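Local structure of transcriptional regulator ComR (Streptococcus vestibularis F0396, 6HU8) at residues A[5-10]-A[68-73]; A[16-21]-A[57-62]. The protein probably binds DNA as a competence regulator of the RNPP family, joining a helix-turn-helix domain to a peptide-sensing tetratricopeptide-repeat domain. All coordinates share one frame; numbering follows the deposited sequence.

Both contacts lie at the N-terminal, helix-turn-helix end of this all-helical chain, on the same side of its centre, and both use helix 3-17. Contact 1 joins the early turns of that helix to the loop 68-73, which follows helix 63-67 and leads to helix 76-87. Contact 2 joins its C-terminal end and the turn after it to the end of helix 49-59. In sequence, both segments of contact 2 fall between the two segments of contact 1; their centres are about 16 Å apart and their nearest atoms about 6 Å. The first helix of the probable DNA-binding domain is thus tied at two levels, the loop of contact 1 leading toward the tetratricopeptide repeats.

Contact 1: A[5-10]-A[68-73]; sequences DSIGLR and DHDRIE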
ATOM      1  N   ASP A   5       8.617 -20.506 -16.679  1.00 38.58           N
ATOM      2  CA  ASP A   5       8.145 -21.787 -17.220  1.00 37.06           C
ATOM      3  C   ASP A   5       8.812 -22.962 -16.524  1.00 38.87           C
ATOM      4  O   ASP A   5       8.144 -23.917 -16.142  1.00 34.84           O
ATOM      5  CB  ASP A   5       8.413 -21.901 -18.723  1.00 37.15           C
ATOM      6  CG  ASP A   5       7.586 -20.935 -19.556  1.00 47.96           C
ATOM      7  OD1 ASP A   5       6.496 -20.511 -19.109  1.00 46.05           O
ATOM      8  OD2 ASP A   5       8.038 -20.609 -20.677  1.00 48.58           O
ATOM      9  N   SER A   6      10.137 -22.901 -16.365  1.00 36.43           N
ATOM     10  CA  SER A   6      10.867 -24.064 -15.856  1.00 39.99           C
ATOM     11  C   SER A   6      10.581 -24.277 -14.377  1.00 38.58           C
ATOM     12  O   SER A   6      10.320 -25.404 -13.940  1.00 37.15           O
ATOM     13  CB  SER A   6      12.378 -23.922 -16.100  1.00 39.68           C
ATOM     14  OG  SER A   6      12.864 -22.739 -15.488  1.00 48.23           O
ATOM     15  N   ILE A   7      10.623 -23.199 -13.605  1.00 40.01           N
ATOM     16  CA  ILE A   7      10.277 -23.276 -12.188  1.00 38.62           C
ATOM     17  C   ILE A   7       8.820 -23.740 -11.997  1.00 36.91           C
ATOM     18  O   ILE A   7       8.568 -24.674 -11.241  1.00 34.20           O
ATOM     19  CB  ILE A   7      10.508 -21.914 -11.482  1.00 39.52           C
ATOM     20  CG1 ILE A   7      12.011 -21.621 -11.415  1.00 35.35           C
ATOM     21  CG2 ILE A   7       9.920 -21.923 -10.081  1.00 37.57           C
ATOM     22  CD1 ILE A   7      12.343 -20.251 -10.874  1.00 40.39           C
ATOM     23  N   GLY A   8       7.873 -23.101 -12.676  1.00 36.25           N
ATOM     24  CA  GLY A   8       6.484 -23.553 -12.630  1.00 36.70           C
ATOM     25  C   GLY A   8       6.310 -25.050 -12.916  1.00 37.49           C
ATOM     26  O   GLY A   8       5.589 -25.764 -12.213  1.00 40.40           O
ATOM     27  N   LEU A   9       6.980 -25.555 -13.944  1.00 41.53           N
ATOM     28  CA  LEU A   9       6.837 -26.970 -14.290  1.00 38.41           C
ATOM     29  C   LEU A   9       7.485 -27.884 -13.245  1.00 38.68           C
ATOM     30  O   LEU A   9       6.989 -28.969 -12.985  1.00 41.81           O
ATOM     31  CB  LEU A   9       7.429 -27.243 -15.671  1.00 38.59           C
ATOM     32  CG  LEU A   9       7.411 -28.687 -16.158  1.00 46.32           C
ATOM     33  CD1 LEU A   9       5.970 -29.184 -16.432  1.00 45.22           C
ATOM     34  CD2 LEU A   9       8.303 -28.814 -17.388  1.00 45.54           C
ATOM     35  N   ARG A  10       8.575 -27.447 -12.624  1.00 39.91           N
ATOM     36  CA  ARG A  10       9.186 -28.256 -11.563  1.00 40.83           C
ATOM     37  C   ARG A  10       8.265 -28.377 -10.364  1.00 40.55           C
ATOM     38  O   ARG A  10       8.127 -29.446  -9.773  1.00 38.10           O
ATOM     39  CB  ARG A  10      10.523 -27.665 -11.125  1.00 42.57           C
ATOM     40  CG  ARG A  10      11.682 -28.172 -11.946  1.00 48.03           C
ATOM     41  CD  ARG A  10      12.985 -27.579 -11.478  1.00 53.05           C
ATOM     42  NE  ARG A  10      13.837 -27.224 -12.612  1.00 55.96           N
ATOM     43  CZ  ARG A  10      14.086 -25.978 -13.010  1.00 55.80           C
ATOM     44  NH1 ARG A  10      14.879 -25.771 -14.055  1.00 57.46           N
ATOM     45  NH2 ARG A  10      13.562 -24.934 -12.360  1.00 48.26           N
ATOM     46  N   ASP A  68      16.398 -26.102  -9.170  1.00 49.33           N
ATOM     47  CA  ASP A  68      17.542 -26.663  -9.904  1.00 50.55           C
ATOM     48  C   ASP A  68      18.598 -25.571 -10.025  1.00 55.04           C
ATOM     49  O   ASP A  68      19.153 -25.124  -9.013  1.00 58.29           O
ATOM     50  CB  ASP A  68      17.131 -27.189 -11.275  1.00 56.36           C
ATOM     51  CG  ASP A  68      17.854 -28.476 -11.652  1.00 59.94           C
ATOM     52  OD1 ASP A  68      19.019 -28.644 -11.248  1.00 58.17           O
ATOM     53  OD2 ASP A  68      17.250 -29.312 -12.357  1.00 66.98           O
ATOM     54  N   HIS A  69      18.854 -25.089 -11.237  1.00 57.45           N
ATOM     55  CA  HIS A  69      19.839 -24.014 -11.383  1.00 57.91           C
ATOM     56  C   HIS A  69      19.194 -22.633 -11.516  1.00 59.21           C
ATOM     57  O   HIS A  69      19.895 -21.614 -11.468  1.00 55.18           O
ATOM     58  CB  HIS A  69      20.747 -24.274 -12.587  1.00 60.86           C
ATOM     59  CG  HIS A  69      21.403 -25.622 -12.566  1.00 67.76           C
ATOM     60  ND1 HIS A  69      21.833 -26.257 -13.714  1.00 74.90           N
ATOM     61  CD2 HIS A  69      21.697 -26.456 -11.541  1.00 70.05           C
ATOM     62  CE1 HIS A  69      22.363 -27.427 -13.395  1.00 75.46           C
ATOM     63  NE2 HIS A  69      22.292 -27.571 -12.082  1.00 78.04           N
ATOM     64  N   ASP A  70      17.871 -22.599 -11.688  1.00 52.17           N
ATOM     65  CA  ASP A  70      17.134 -21.334 -11.819  1.00 50.76           C
ATOM     66  C   ASP A  70      17.191 -20.535 -10.527  1.00 52.56           C
ATOM     67  O   ASP A  70      17.389 -21.105  -9.457  1.00 53.16           O
ATOM     68  CB  ASP A  70      15.664 -21.584 -12.198  1.00 48.58           C
ATOM     69  CG  ASP A  70      15.505 -22.174 -13.583  1.00 50.04           C
ATOM     70  OD1 ASP A  70      16.191 -21.693 -14.508  1.00 48.99           O
ATOM     71  OD2 ASP A  70      14.680 -23.105 -13.749  1.00 47.63           O
ATOM     72  N   ARG A  71      17.002 -19.220 -10.626  1.00 52.18           N
ATOM     73  CA  ARG A  71      17.003 -18.351  -9.444  1.00 54.23           C
ATOM     74  C   ARG A  71      15.764 -17.469  -9.380  1.00 50.22           C
ATOM     75  O   ARG A  71      15.114 -17.234 -10.397  1.00 49.98           O
ATOM     76  CB  ARG A  71      18.255 -17.480  -9.433  1.00 54.21           C
ATOM     77  CG  ARG A  71      19.530 -18.271  -9.629  1.00 59.45           C
ATOM     78  CD  ARG A  71      20.602 -17.439 -10.296  1.00 60.70           C
ATOM     79  NE  ARG A  71      21.123 -16.410  -9.403  1.00 69.67           N
ATOM     80  CZ  ARG A  71      21.511 -15.202  -9.802  1.00 73.41           C
ATOM     81  NH1 ARG A  71      21.431 -14.865 -11.086  1.00 71.79           N
ATOM     82  NH2 ARG A  71      21.978 -14.327  -8.919  1.00 75.69           N
ATOM     83  N   ILE A  72      15.437 -16.994  -8.179  1.00 51.13           N
ATOM     84  CA  ILE A  72      14.352 -16.034  -7.986  1.00 47.20           C
ATOM     85  C   ILE A  72      14.828 -14.785  -7.259  1.00 52.62           C
ATOM     86  O   ILE A  72      14.012 -13.965  -6.830  1.00 48.89           O
ATOM     87  CB  ILE A  72      13.190 -16.616  -7.176  1.00 42.98           C
ATOM     88  CG1 ILE A  72      13.709 -17.158  -5.844  1.00 48.44           C
ATOM     89  CG2 ILE A  72      12.466 -17.679  -7.982  1.00 45.88           C
ATOM     90  CD1 ILE A  72      12.618 -17.467  -4.853  1.00 46.48           C
ATOM     91  N   GLU A  73      16.140 -14.636  -7.105  1.00 50.93           N
ATOM     92  CA  GLU A  73      16.635 -13.511  -6.330  1.00 53.12           C
ATOM     93  C   GLU A  73      16.651 -12.208  -7.132  1.00 56.32           C
ATOM     94  O   GLU A  73      16.831 -12.186  -8.358  1.00 51.53           O
ATOM     95  CB  GLU A  73      18.027 -13.810  -5.770  1.00 58.22           C
ATOM     96  CG  GLU A  73      19.152 -13.705  -6.762  1.00 60.65           C
ATOM     97  CD  GLU A  73      20.455 -14.172  -6.156  1.00 67.91           C
ATOM     98  OE1 GLU A  73      20.406 -15.079  -5.298  1.00 70.00           O
ATOM     99  OE2 GLU A  73      21.520 -13.636  -6.527  1.00 73.67           O
TER
HETATM  100  O   HOH W   1      14.921 -29.409 -14.090  1.00 61.85           O
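Asp70 reaches helix 3-17 with a single carboxylate oxygen, OD2, on which Ser6 and Arg10, one helical turn apart, converge. Arg10 grips it end-on with two nitrogens: NH2 lies 2.6 Å from Asp70 OD2 and NH1 2.7 Å from the same oxygen, which sits in the guanidinium plane although that plane and the carboxylate are turned 48° apart. Ser6 OG adds a hydrogen bond of 2.5 Å to Asp70 OD2, approaching from above the carboxylate plane. Beside this polar cluster the packing is apolar. The side chains of Ile7 and Asp70 run antiparallel past one another, with Ile7 CG1 3.7 Å from Asp70 CB, and Ile7 CD1 meets Ile72 CG2 at 3.9 Å, the two isoleucines crossing at about a right angle; Leu46 and Leu67 also touch both. The Asp68 side is looser. There CB lies over one face of the Arg10 guanidinium, while Asp68 OD2 stays 4.0 Å from Arg10 NE, well out of the guanidinium plane, and a water bridges the two atoms. Three donors on one oxygen, two from a cationic guanidinium, would favour a charged Asp70, and the two-nitrogen grip probably helps to fix the guanidinium's rotation.

Contact 2: A[16-21]-A[57-62]; sequences ECQQMS and KRLGKS
Gln18 stretches across to the C-terminal end of helix 49-59, where its amide meets the backbone of Leu59. With CG anti to the carbonyl carbon (chi1 -57°) and the chain extended beyond it, the side chain brings NE2 within 2.8 Å of Leu59 O, in a fairly straight bond (159° at the hydrogen) lying close to the amide plane. Glu14 OE1 takes a further hydrogen bond from NE2, while a water links Gln18 OE1 to Arg58 O, so both ends of the amide are engaged. The Leu59 side chain lies against the same group, with CD2 3.9 Å from Gln18 CD. Met20 extends as far as its sulfur, CG being anti to the backbone N (chi1 -170°), then bends at chi3 to bring CE 3.6 Å from Arg58 O. Its SD lies 4.1 Å from Leu59 CD2, and both side chains also touch Leu25 of helix 22-26. Arg58 turns its guanidinium to that helix as well, bonding to Val24 O and Leu25 O. Helices 3-17 and 49-59 each end in a Schellman motif, with Gln19 and Gly60 at positive phi, and their junction beside helix 22-26 is consistent with the compact helical bundle of a Cro/C1-type helix-turn-helix domain.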
ATOM      1  N   GLU A  16       2.269 -33.093  -8.537  1.00 40.38           N
ATOM      2  CA  GLU A  16       1.542 -34.200  -9.163  1.00 43.86           C
ATOM      3  C   GLU A  16       2.163 -35.530  -8.791  1.00 44.81           C
ATOM      4  O   GLU A  16       1.465 -36.489  -8.500  1.00 47.18           O
ATOM      5  CB  GLU A  16       1.516 -34.042 -10.680  1.00 45.62           C
ATOM      6  CG  GLU A  16       0.490 -33.015 -11.142  1.00 47.27           C
ATOM      7  CD  GLU A  16       0.619 -32.668 -12.612  1.00 52.25           C
ATOM      8  OE1 GLU A  16       1.578 -33.147 -13.262  1.00 53.20           O
ATOM      9  OE2 GLU A  16      -0.241 -31.907 -13.110  1.00 56.81           O
ATOM     10  N   CYS A  17       3.489 -35.568  -8.788  1.00 44.01           N
ATOM     11  CA  CYS A  17       4.227 -36.739  -8.341  1.00 45.76           C
ATOM     12  C   CYS A  17       3.736 -37.196  -6.966  1.00 44.60           C
ATOM     13  O   CYS A  17       3.649 -38.383  -6.701  1.00 49.50           O
ATOM     14  CB  CYS A  17       5.725 -36.419  -8.297  1.00 48.10           C
ATOM     15  SG  CYS A  17       6.785 -37.858  -8.334  1.00 66.74           S
ATOM     16  N   GLN A  18       3.409 -36.251  -6.091  1.00 40.10           N
ATOM     17  CA  GLN A  18       2.917 -36.593  -4.752  1.00 42.58           C
ATOM     18  C   GLN A  18       1.390 -36.745  -4.717  1.00 42.13           C
ATOM     19  O   GLN A  18       0.802 -36.859  -3.637  1.00 41.42           O
ATOM     20  CB  GLN A  18       3.351 -35.535  -3.719  1.00 38.82           C
ATOM     21  CG  GLN A  18       4.886 -35.307  -3.633  1.00 37.25           C
ATOM     22  CD  GLN A  18       5.286 -34.389  -2.496  1.00 39.74           C
ATOM     23  OE1 GLN A  18       4.542 -34.219  -1.525  1.00 43.46           O
ATOM     24  NE2 GLN A  18       6.471 -33.786  -2.602  1.00 36.51           N
ATOM     25  N   GLN A  19       0.767 -36.723  -5.896  1.00 43.87           N
ATOM     26  CA  GLN A  19      -0.690 -36.850  -6.033  1.00 46.25           C
ATOM     27  C   GLN A  19      -1.406 -35.857  -5.128  1.00 46.26           C
ATOM     28  O   GLN A  19      -2.383 -36.176  -4.441  1.00 43.39           O
ATOM     29  CB  GLN A  19      -1.120 -38.293  -5.753  1.00 46.64           C
ATOM     30  CG  GLN A  19      -0.452 -39.279  -6.710  1.00 51.59           C
ATOM     31  CD  GLN A  19      -0.890 -40.727  -6.510  1.00 61.10           C
ATOM     32  OE1 GLN A  19      -1.297 -41.126  -5.418  1.00 58.26           O
ATOM     33  NE2 GLN A  19      -0.800 -41.521  -7.576  1.00 64.90           N
ATOM     34  N   MET A  20      -0.899 -34.628  -5.151  1.00 43.38           N
ATOM     35  CA  MET A  20      -1.388 -33.564  -4.293  1.00 40.89           C
ATOM     36  C   MET A  20      -2.175 -32.556  -5.126  1.00 43.03           C
ATOM     37  O   MET A  20      -1.661 -32.012  -6.107  1.00 39.51           O
ATOM     38  CB  MET A  20      -0.218 -32.877  -3.575  1.00 40.80           C
ATOM     39  CG  MET A  20      -0.652 -31.909  -2.478  1.00 40.39           C
ATOM     40  SD  MET A  20       0.676 -30.923  -1.708  1.00 44.35           S
ATOM     41  CE  MET A  20       1.468 -32.150  -0.652  1.00 40.82           C
ATOM     42  N   SER A  21      -3.431 -32.319  -4.758  1.00 42.81           N
ATOM     43  CA  SER A  21      -4.239 -31.338  -5.472  1.00 40.50           C
ATOM     44  C   SER A  21      -3.767 -29.939  -5.107  1.00 35.68           C
ATOM     45  O   SER A  21      -3.070 -29.762  -4.112  1.00 35.16           O
ATOM     46  CB  SER A  21      -5.709 -31.498  -5.134  1.00 38.48           C
ATOM     47  OG  SER A  21      -5.956 -30.931  -3.870  1.00 35.17           O
ATOM     48  N   LYS A  57       8.087 -26.114   1.604  1.00 33.53           N
ATOM     49  CA  LYS A  57       7.715 -26.761   2.858  1.00 35.99           C
ATOM     50  C   LYS A  57       6.577 -27.778   2.647  1.00 36.59           C
ATOM     51  O   LYS A  57       6.612 -28.872   3.193  1.00 35.87           O
ATOM     52  CB  LYS A  57       7.309 -25.729   3.908  1.00 40.11           C
ATOM     53  CG  LYS A  57       7.160 -26.320   5.302  1.00 43.19           C
ATOM     54  CD  LYS A  57       6.520 -25.354   6.271  1.00 52.34           C
ATOM     55  CE  LYS A  57       6.373 -25.983   7.655  1.00 60.20           C
ATOM     56  NZ  LYS A  57       6.363 -24.950   8.739  1.00 65.12           N
ATOM     57  N   ARG A  58       5.582 -27.423   1.838  1.00 34.84           N
ATOM     58  CA  ARG A  58       4.424 -28.305   1.629  1.00 33.71           C
ATOM     59  C   ARG A  58       4.821 -29.572   0.872  1.00 38.16           C
ATOM     60  O   ARG A  58       4.223 -30.632   1.063  1.00 39.19           O
ATOM     61  CB  ARG A  58       3.322 -27.563   0.870  1.00 31.19           C
ATOM     62  CG  ARG A  58       2.695 -26.387   1.614  1.00 32.60           C
ATOM     63  CD  ARG A  58       1.778 -26.801   2.772  1.00 35.08           C
ATOM     64  NE  ARG A  58       0.670 -27.655   2.325  1.00 34.42           N
ATOM     65  CZ  ARG A  58       0.392 -28.851   2.839  1.00 38.02           C
ATOM     66  NH1 ARG A  58       1.122 -29.336   3.833  1.00 36.41           N
ATOM     67  NH2 ARG A  58      -0.631 -29.563   2.363  1.00 38.98           N
ATOM     68  N   LEU A  59       5.835 -29.464   0.013  1.00 38.24           N
ATOM     69  CA  LEU A  59       6.300 -30.612  -0.780  1.00 37.36           C
ATOM     70  C   LEU A  59       7.457 -31.379  -0.140  1.00 37.24           C
ATOM     71  O   LEU A  59       7.925 -32.358  -0.704  1.00 37.55           O
ATOM     72  CB  LEU A  59       6.720 -30.158  -2.178  1.00 34.76           C
ATOM     73  CG  LEU A  59       5.597 -29.590  -3.052  1.00 36.58           C
ATOM     74  CD1 LEU A  59       6.160 -29.034  -4.353  1.00 31.43           C
ATOM     75  CD2 LEU A  59       4.448 -30.616  -3.298  1.00 35.22           C
ATOM     76  N   GLY A  60       7.916 -30.927   1.025  1.00 38.83           N
ATOM     77  CA  GLY A  60       8.970 -31.613   1.752  1.00 42.59           C
ATOM     78  C   GLY A  60      10.318 -31.506   1.052  1.00 39.75           C
ATOM     79  O   GLY A  60      11.162 -32.388   1.182  1.00 37.67           O
ATOM     80  N   LYS A  61      10.497 -30.425   0.295  1.00 37.21           N
ATOM     81  CA  LYS A  61      11.722 -30.176  -0.472  1.00 36.78           C
ATOM     82  C   LYS A  61      12.470 -28.963   0.061  1.00 39.99           C
ATOM     83  O   LYS A  61      11.918 -28.165   0.832  1.00 37.81           O
ATOM     84  CB  LYS A  61      11.381 -29.961  -1.948  1.00 36.43           C
ATOM     85  CG  LYS A  61      10.695 -31.148  -2.582  1.00 41.62           C
ATOM     86  CD  LYS A  61      11.662 -32.322  -2.661  1.00 40.50           C
ATOM     87  CE  LYS A  61      11.133 -33.442  -3.515  1.00 41.58           C
ATOM     88  NZ  LYS A  61      12.142 -34.527  -3.588  1.00 49.81           N
ATOM     89  N   SER A  62      13.722 -28.795  -0.348  1.00 40.84           N
ATOM     90  CA  SER A  62      14.367 -27.505  -0.090  1.00 43.60           C
ATOM     91  C   SER A  62      14.147 -26.640  -1.322  1.00 39.73           C
ATOM     92  O   SER A  62      13.902 -27.162  -2.411  1.00 40.08           O
ATOM     93  CB  SER A  62      15.857 -27.657   0.218  1.00 44.22           C
ATOM     94  OG  SER A  62      16.627 -27.586  -0.969  1.00 44.70           O
TER
HETATM   95  O   HOH W   2       4.926 -33.246   0.901  1.00 47.62           O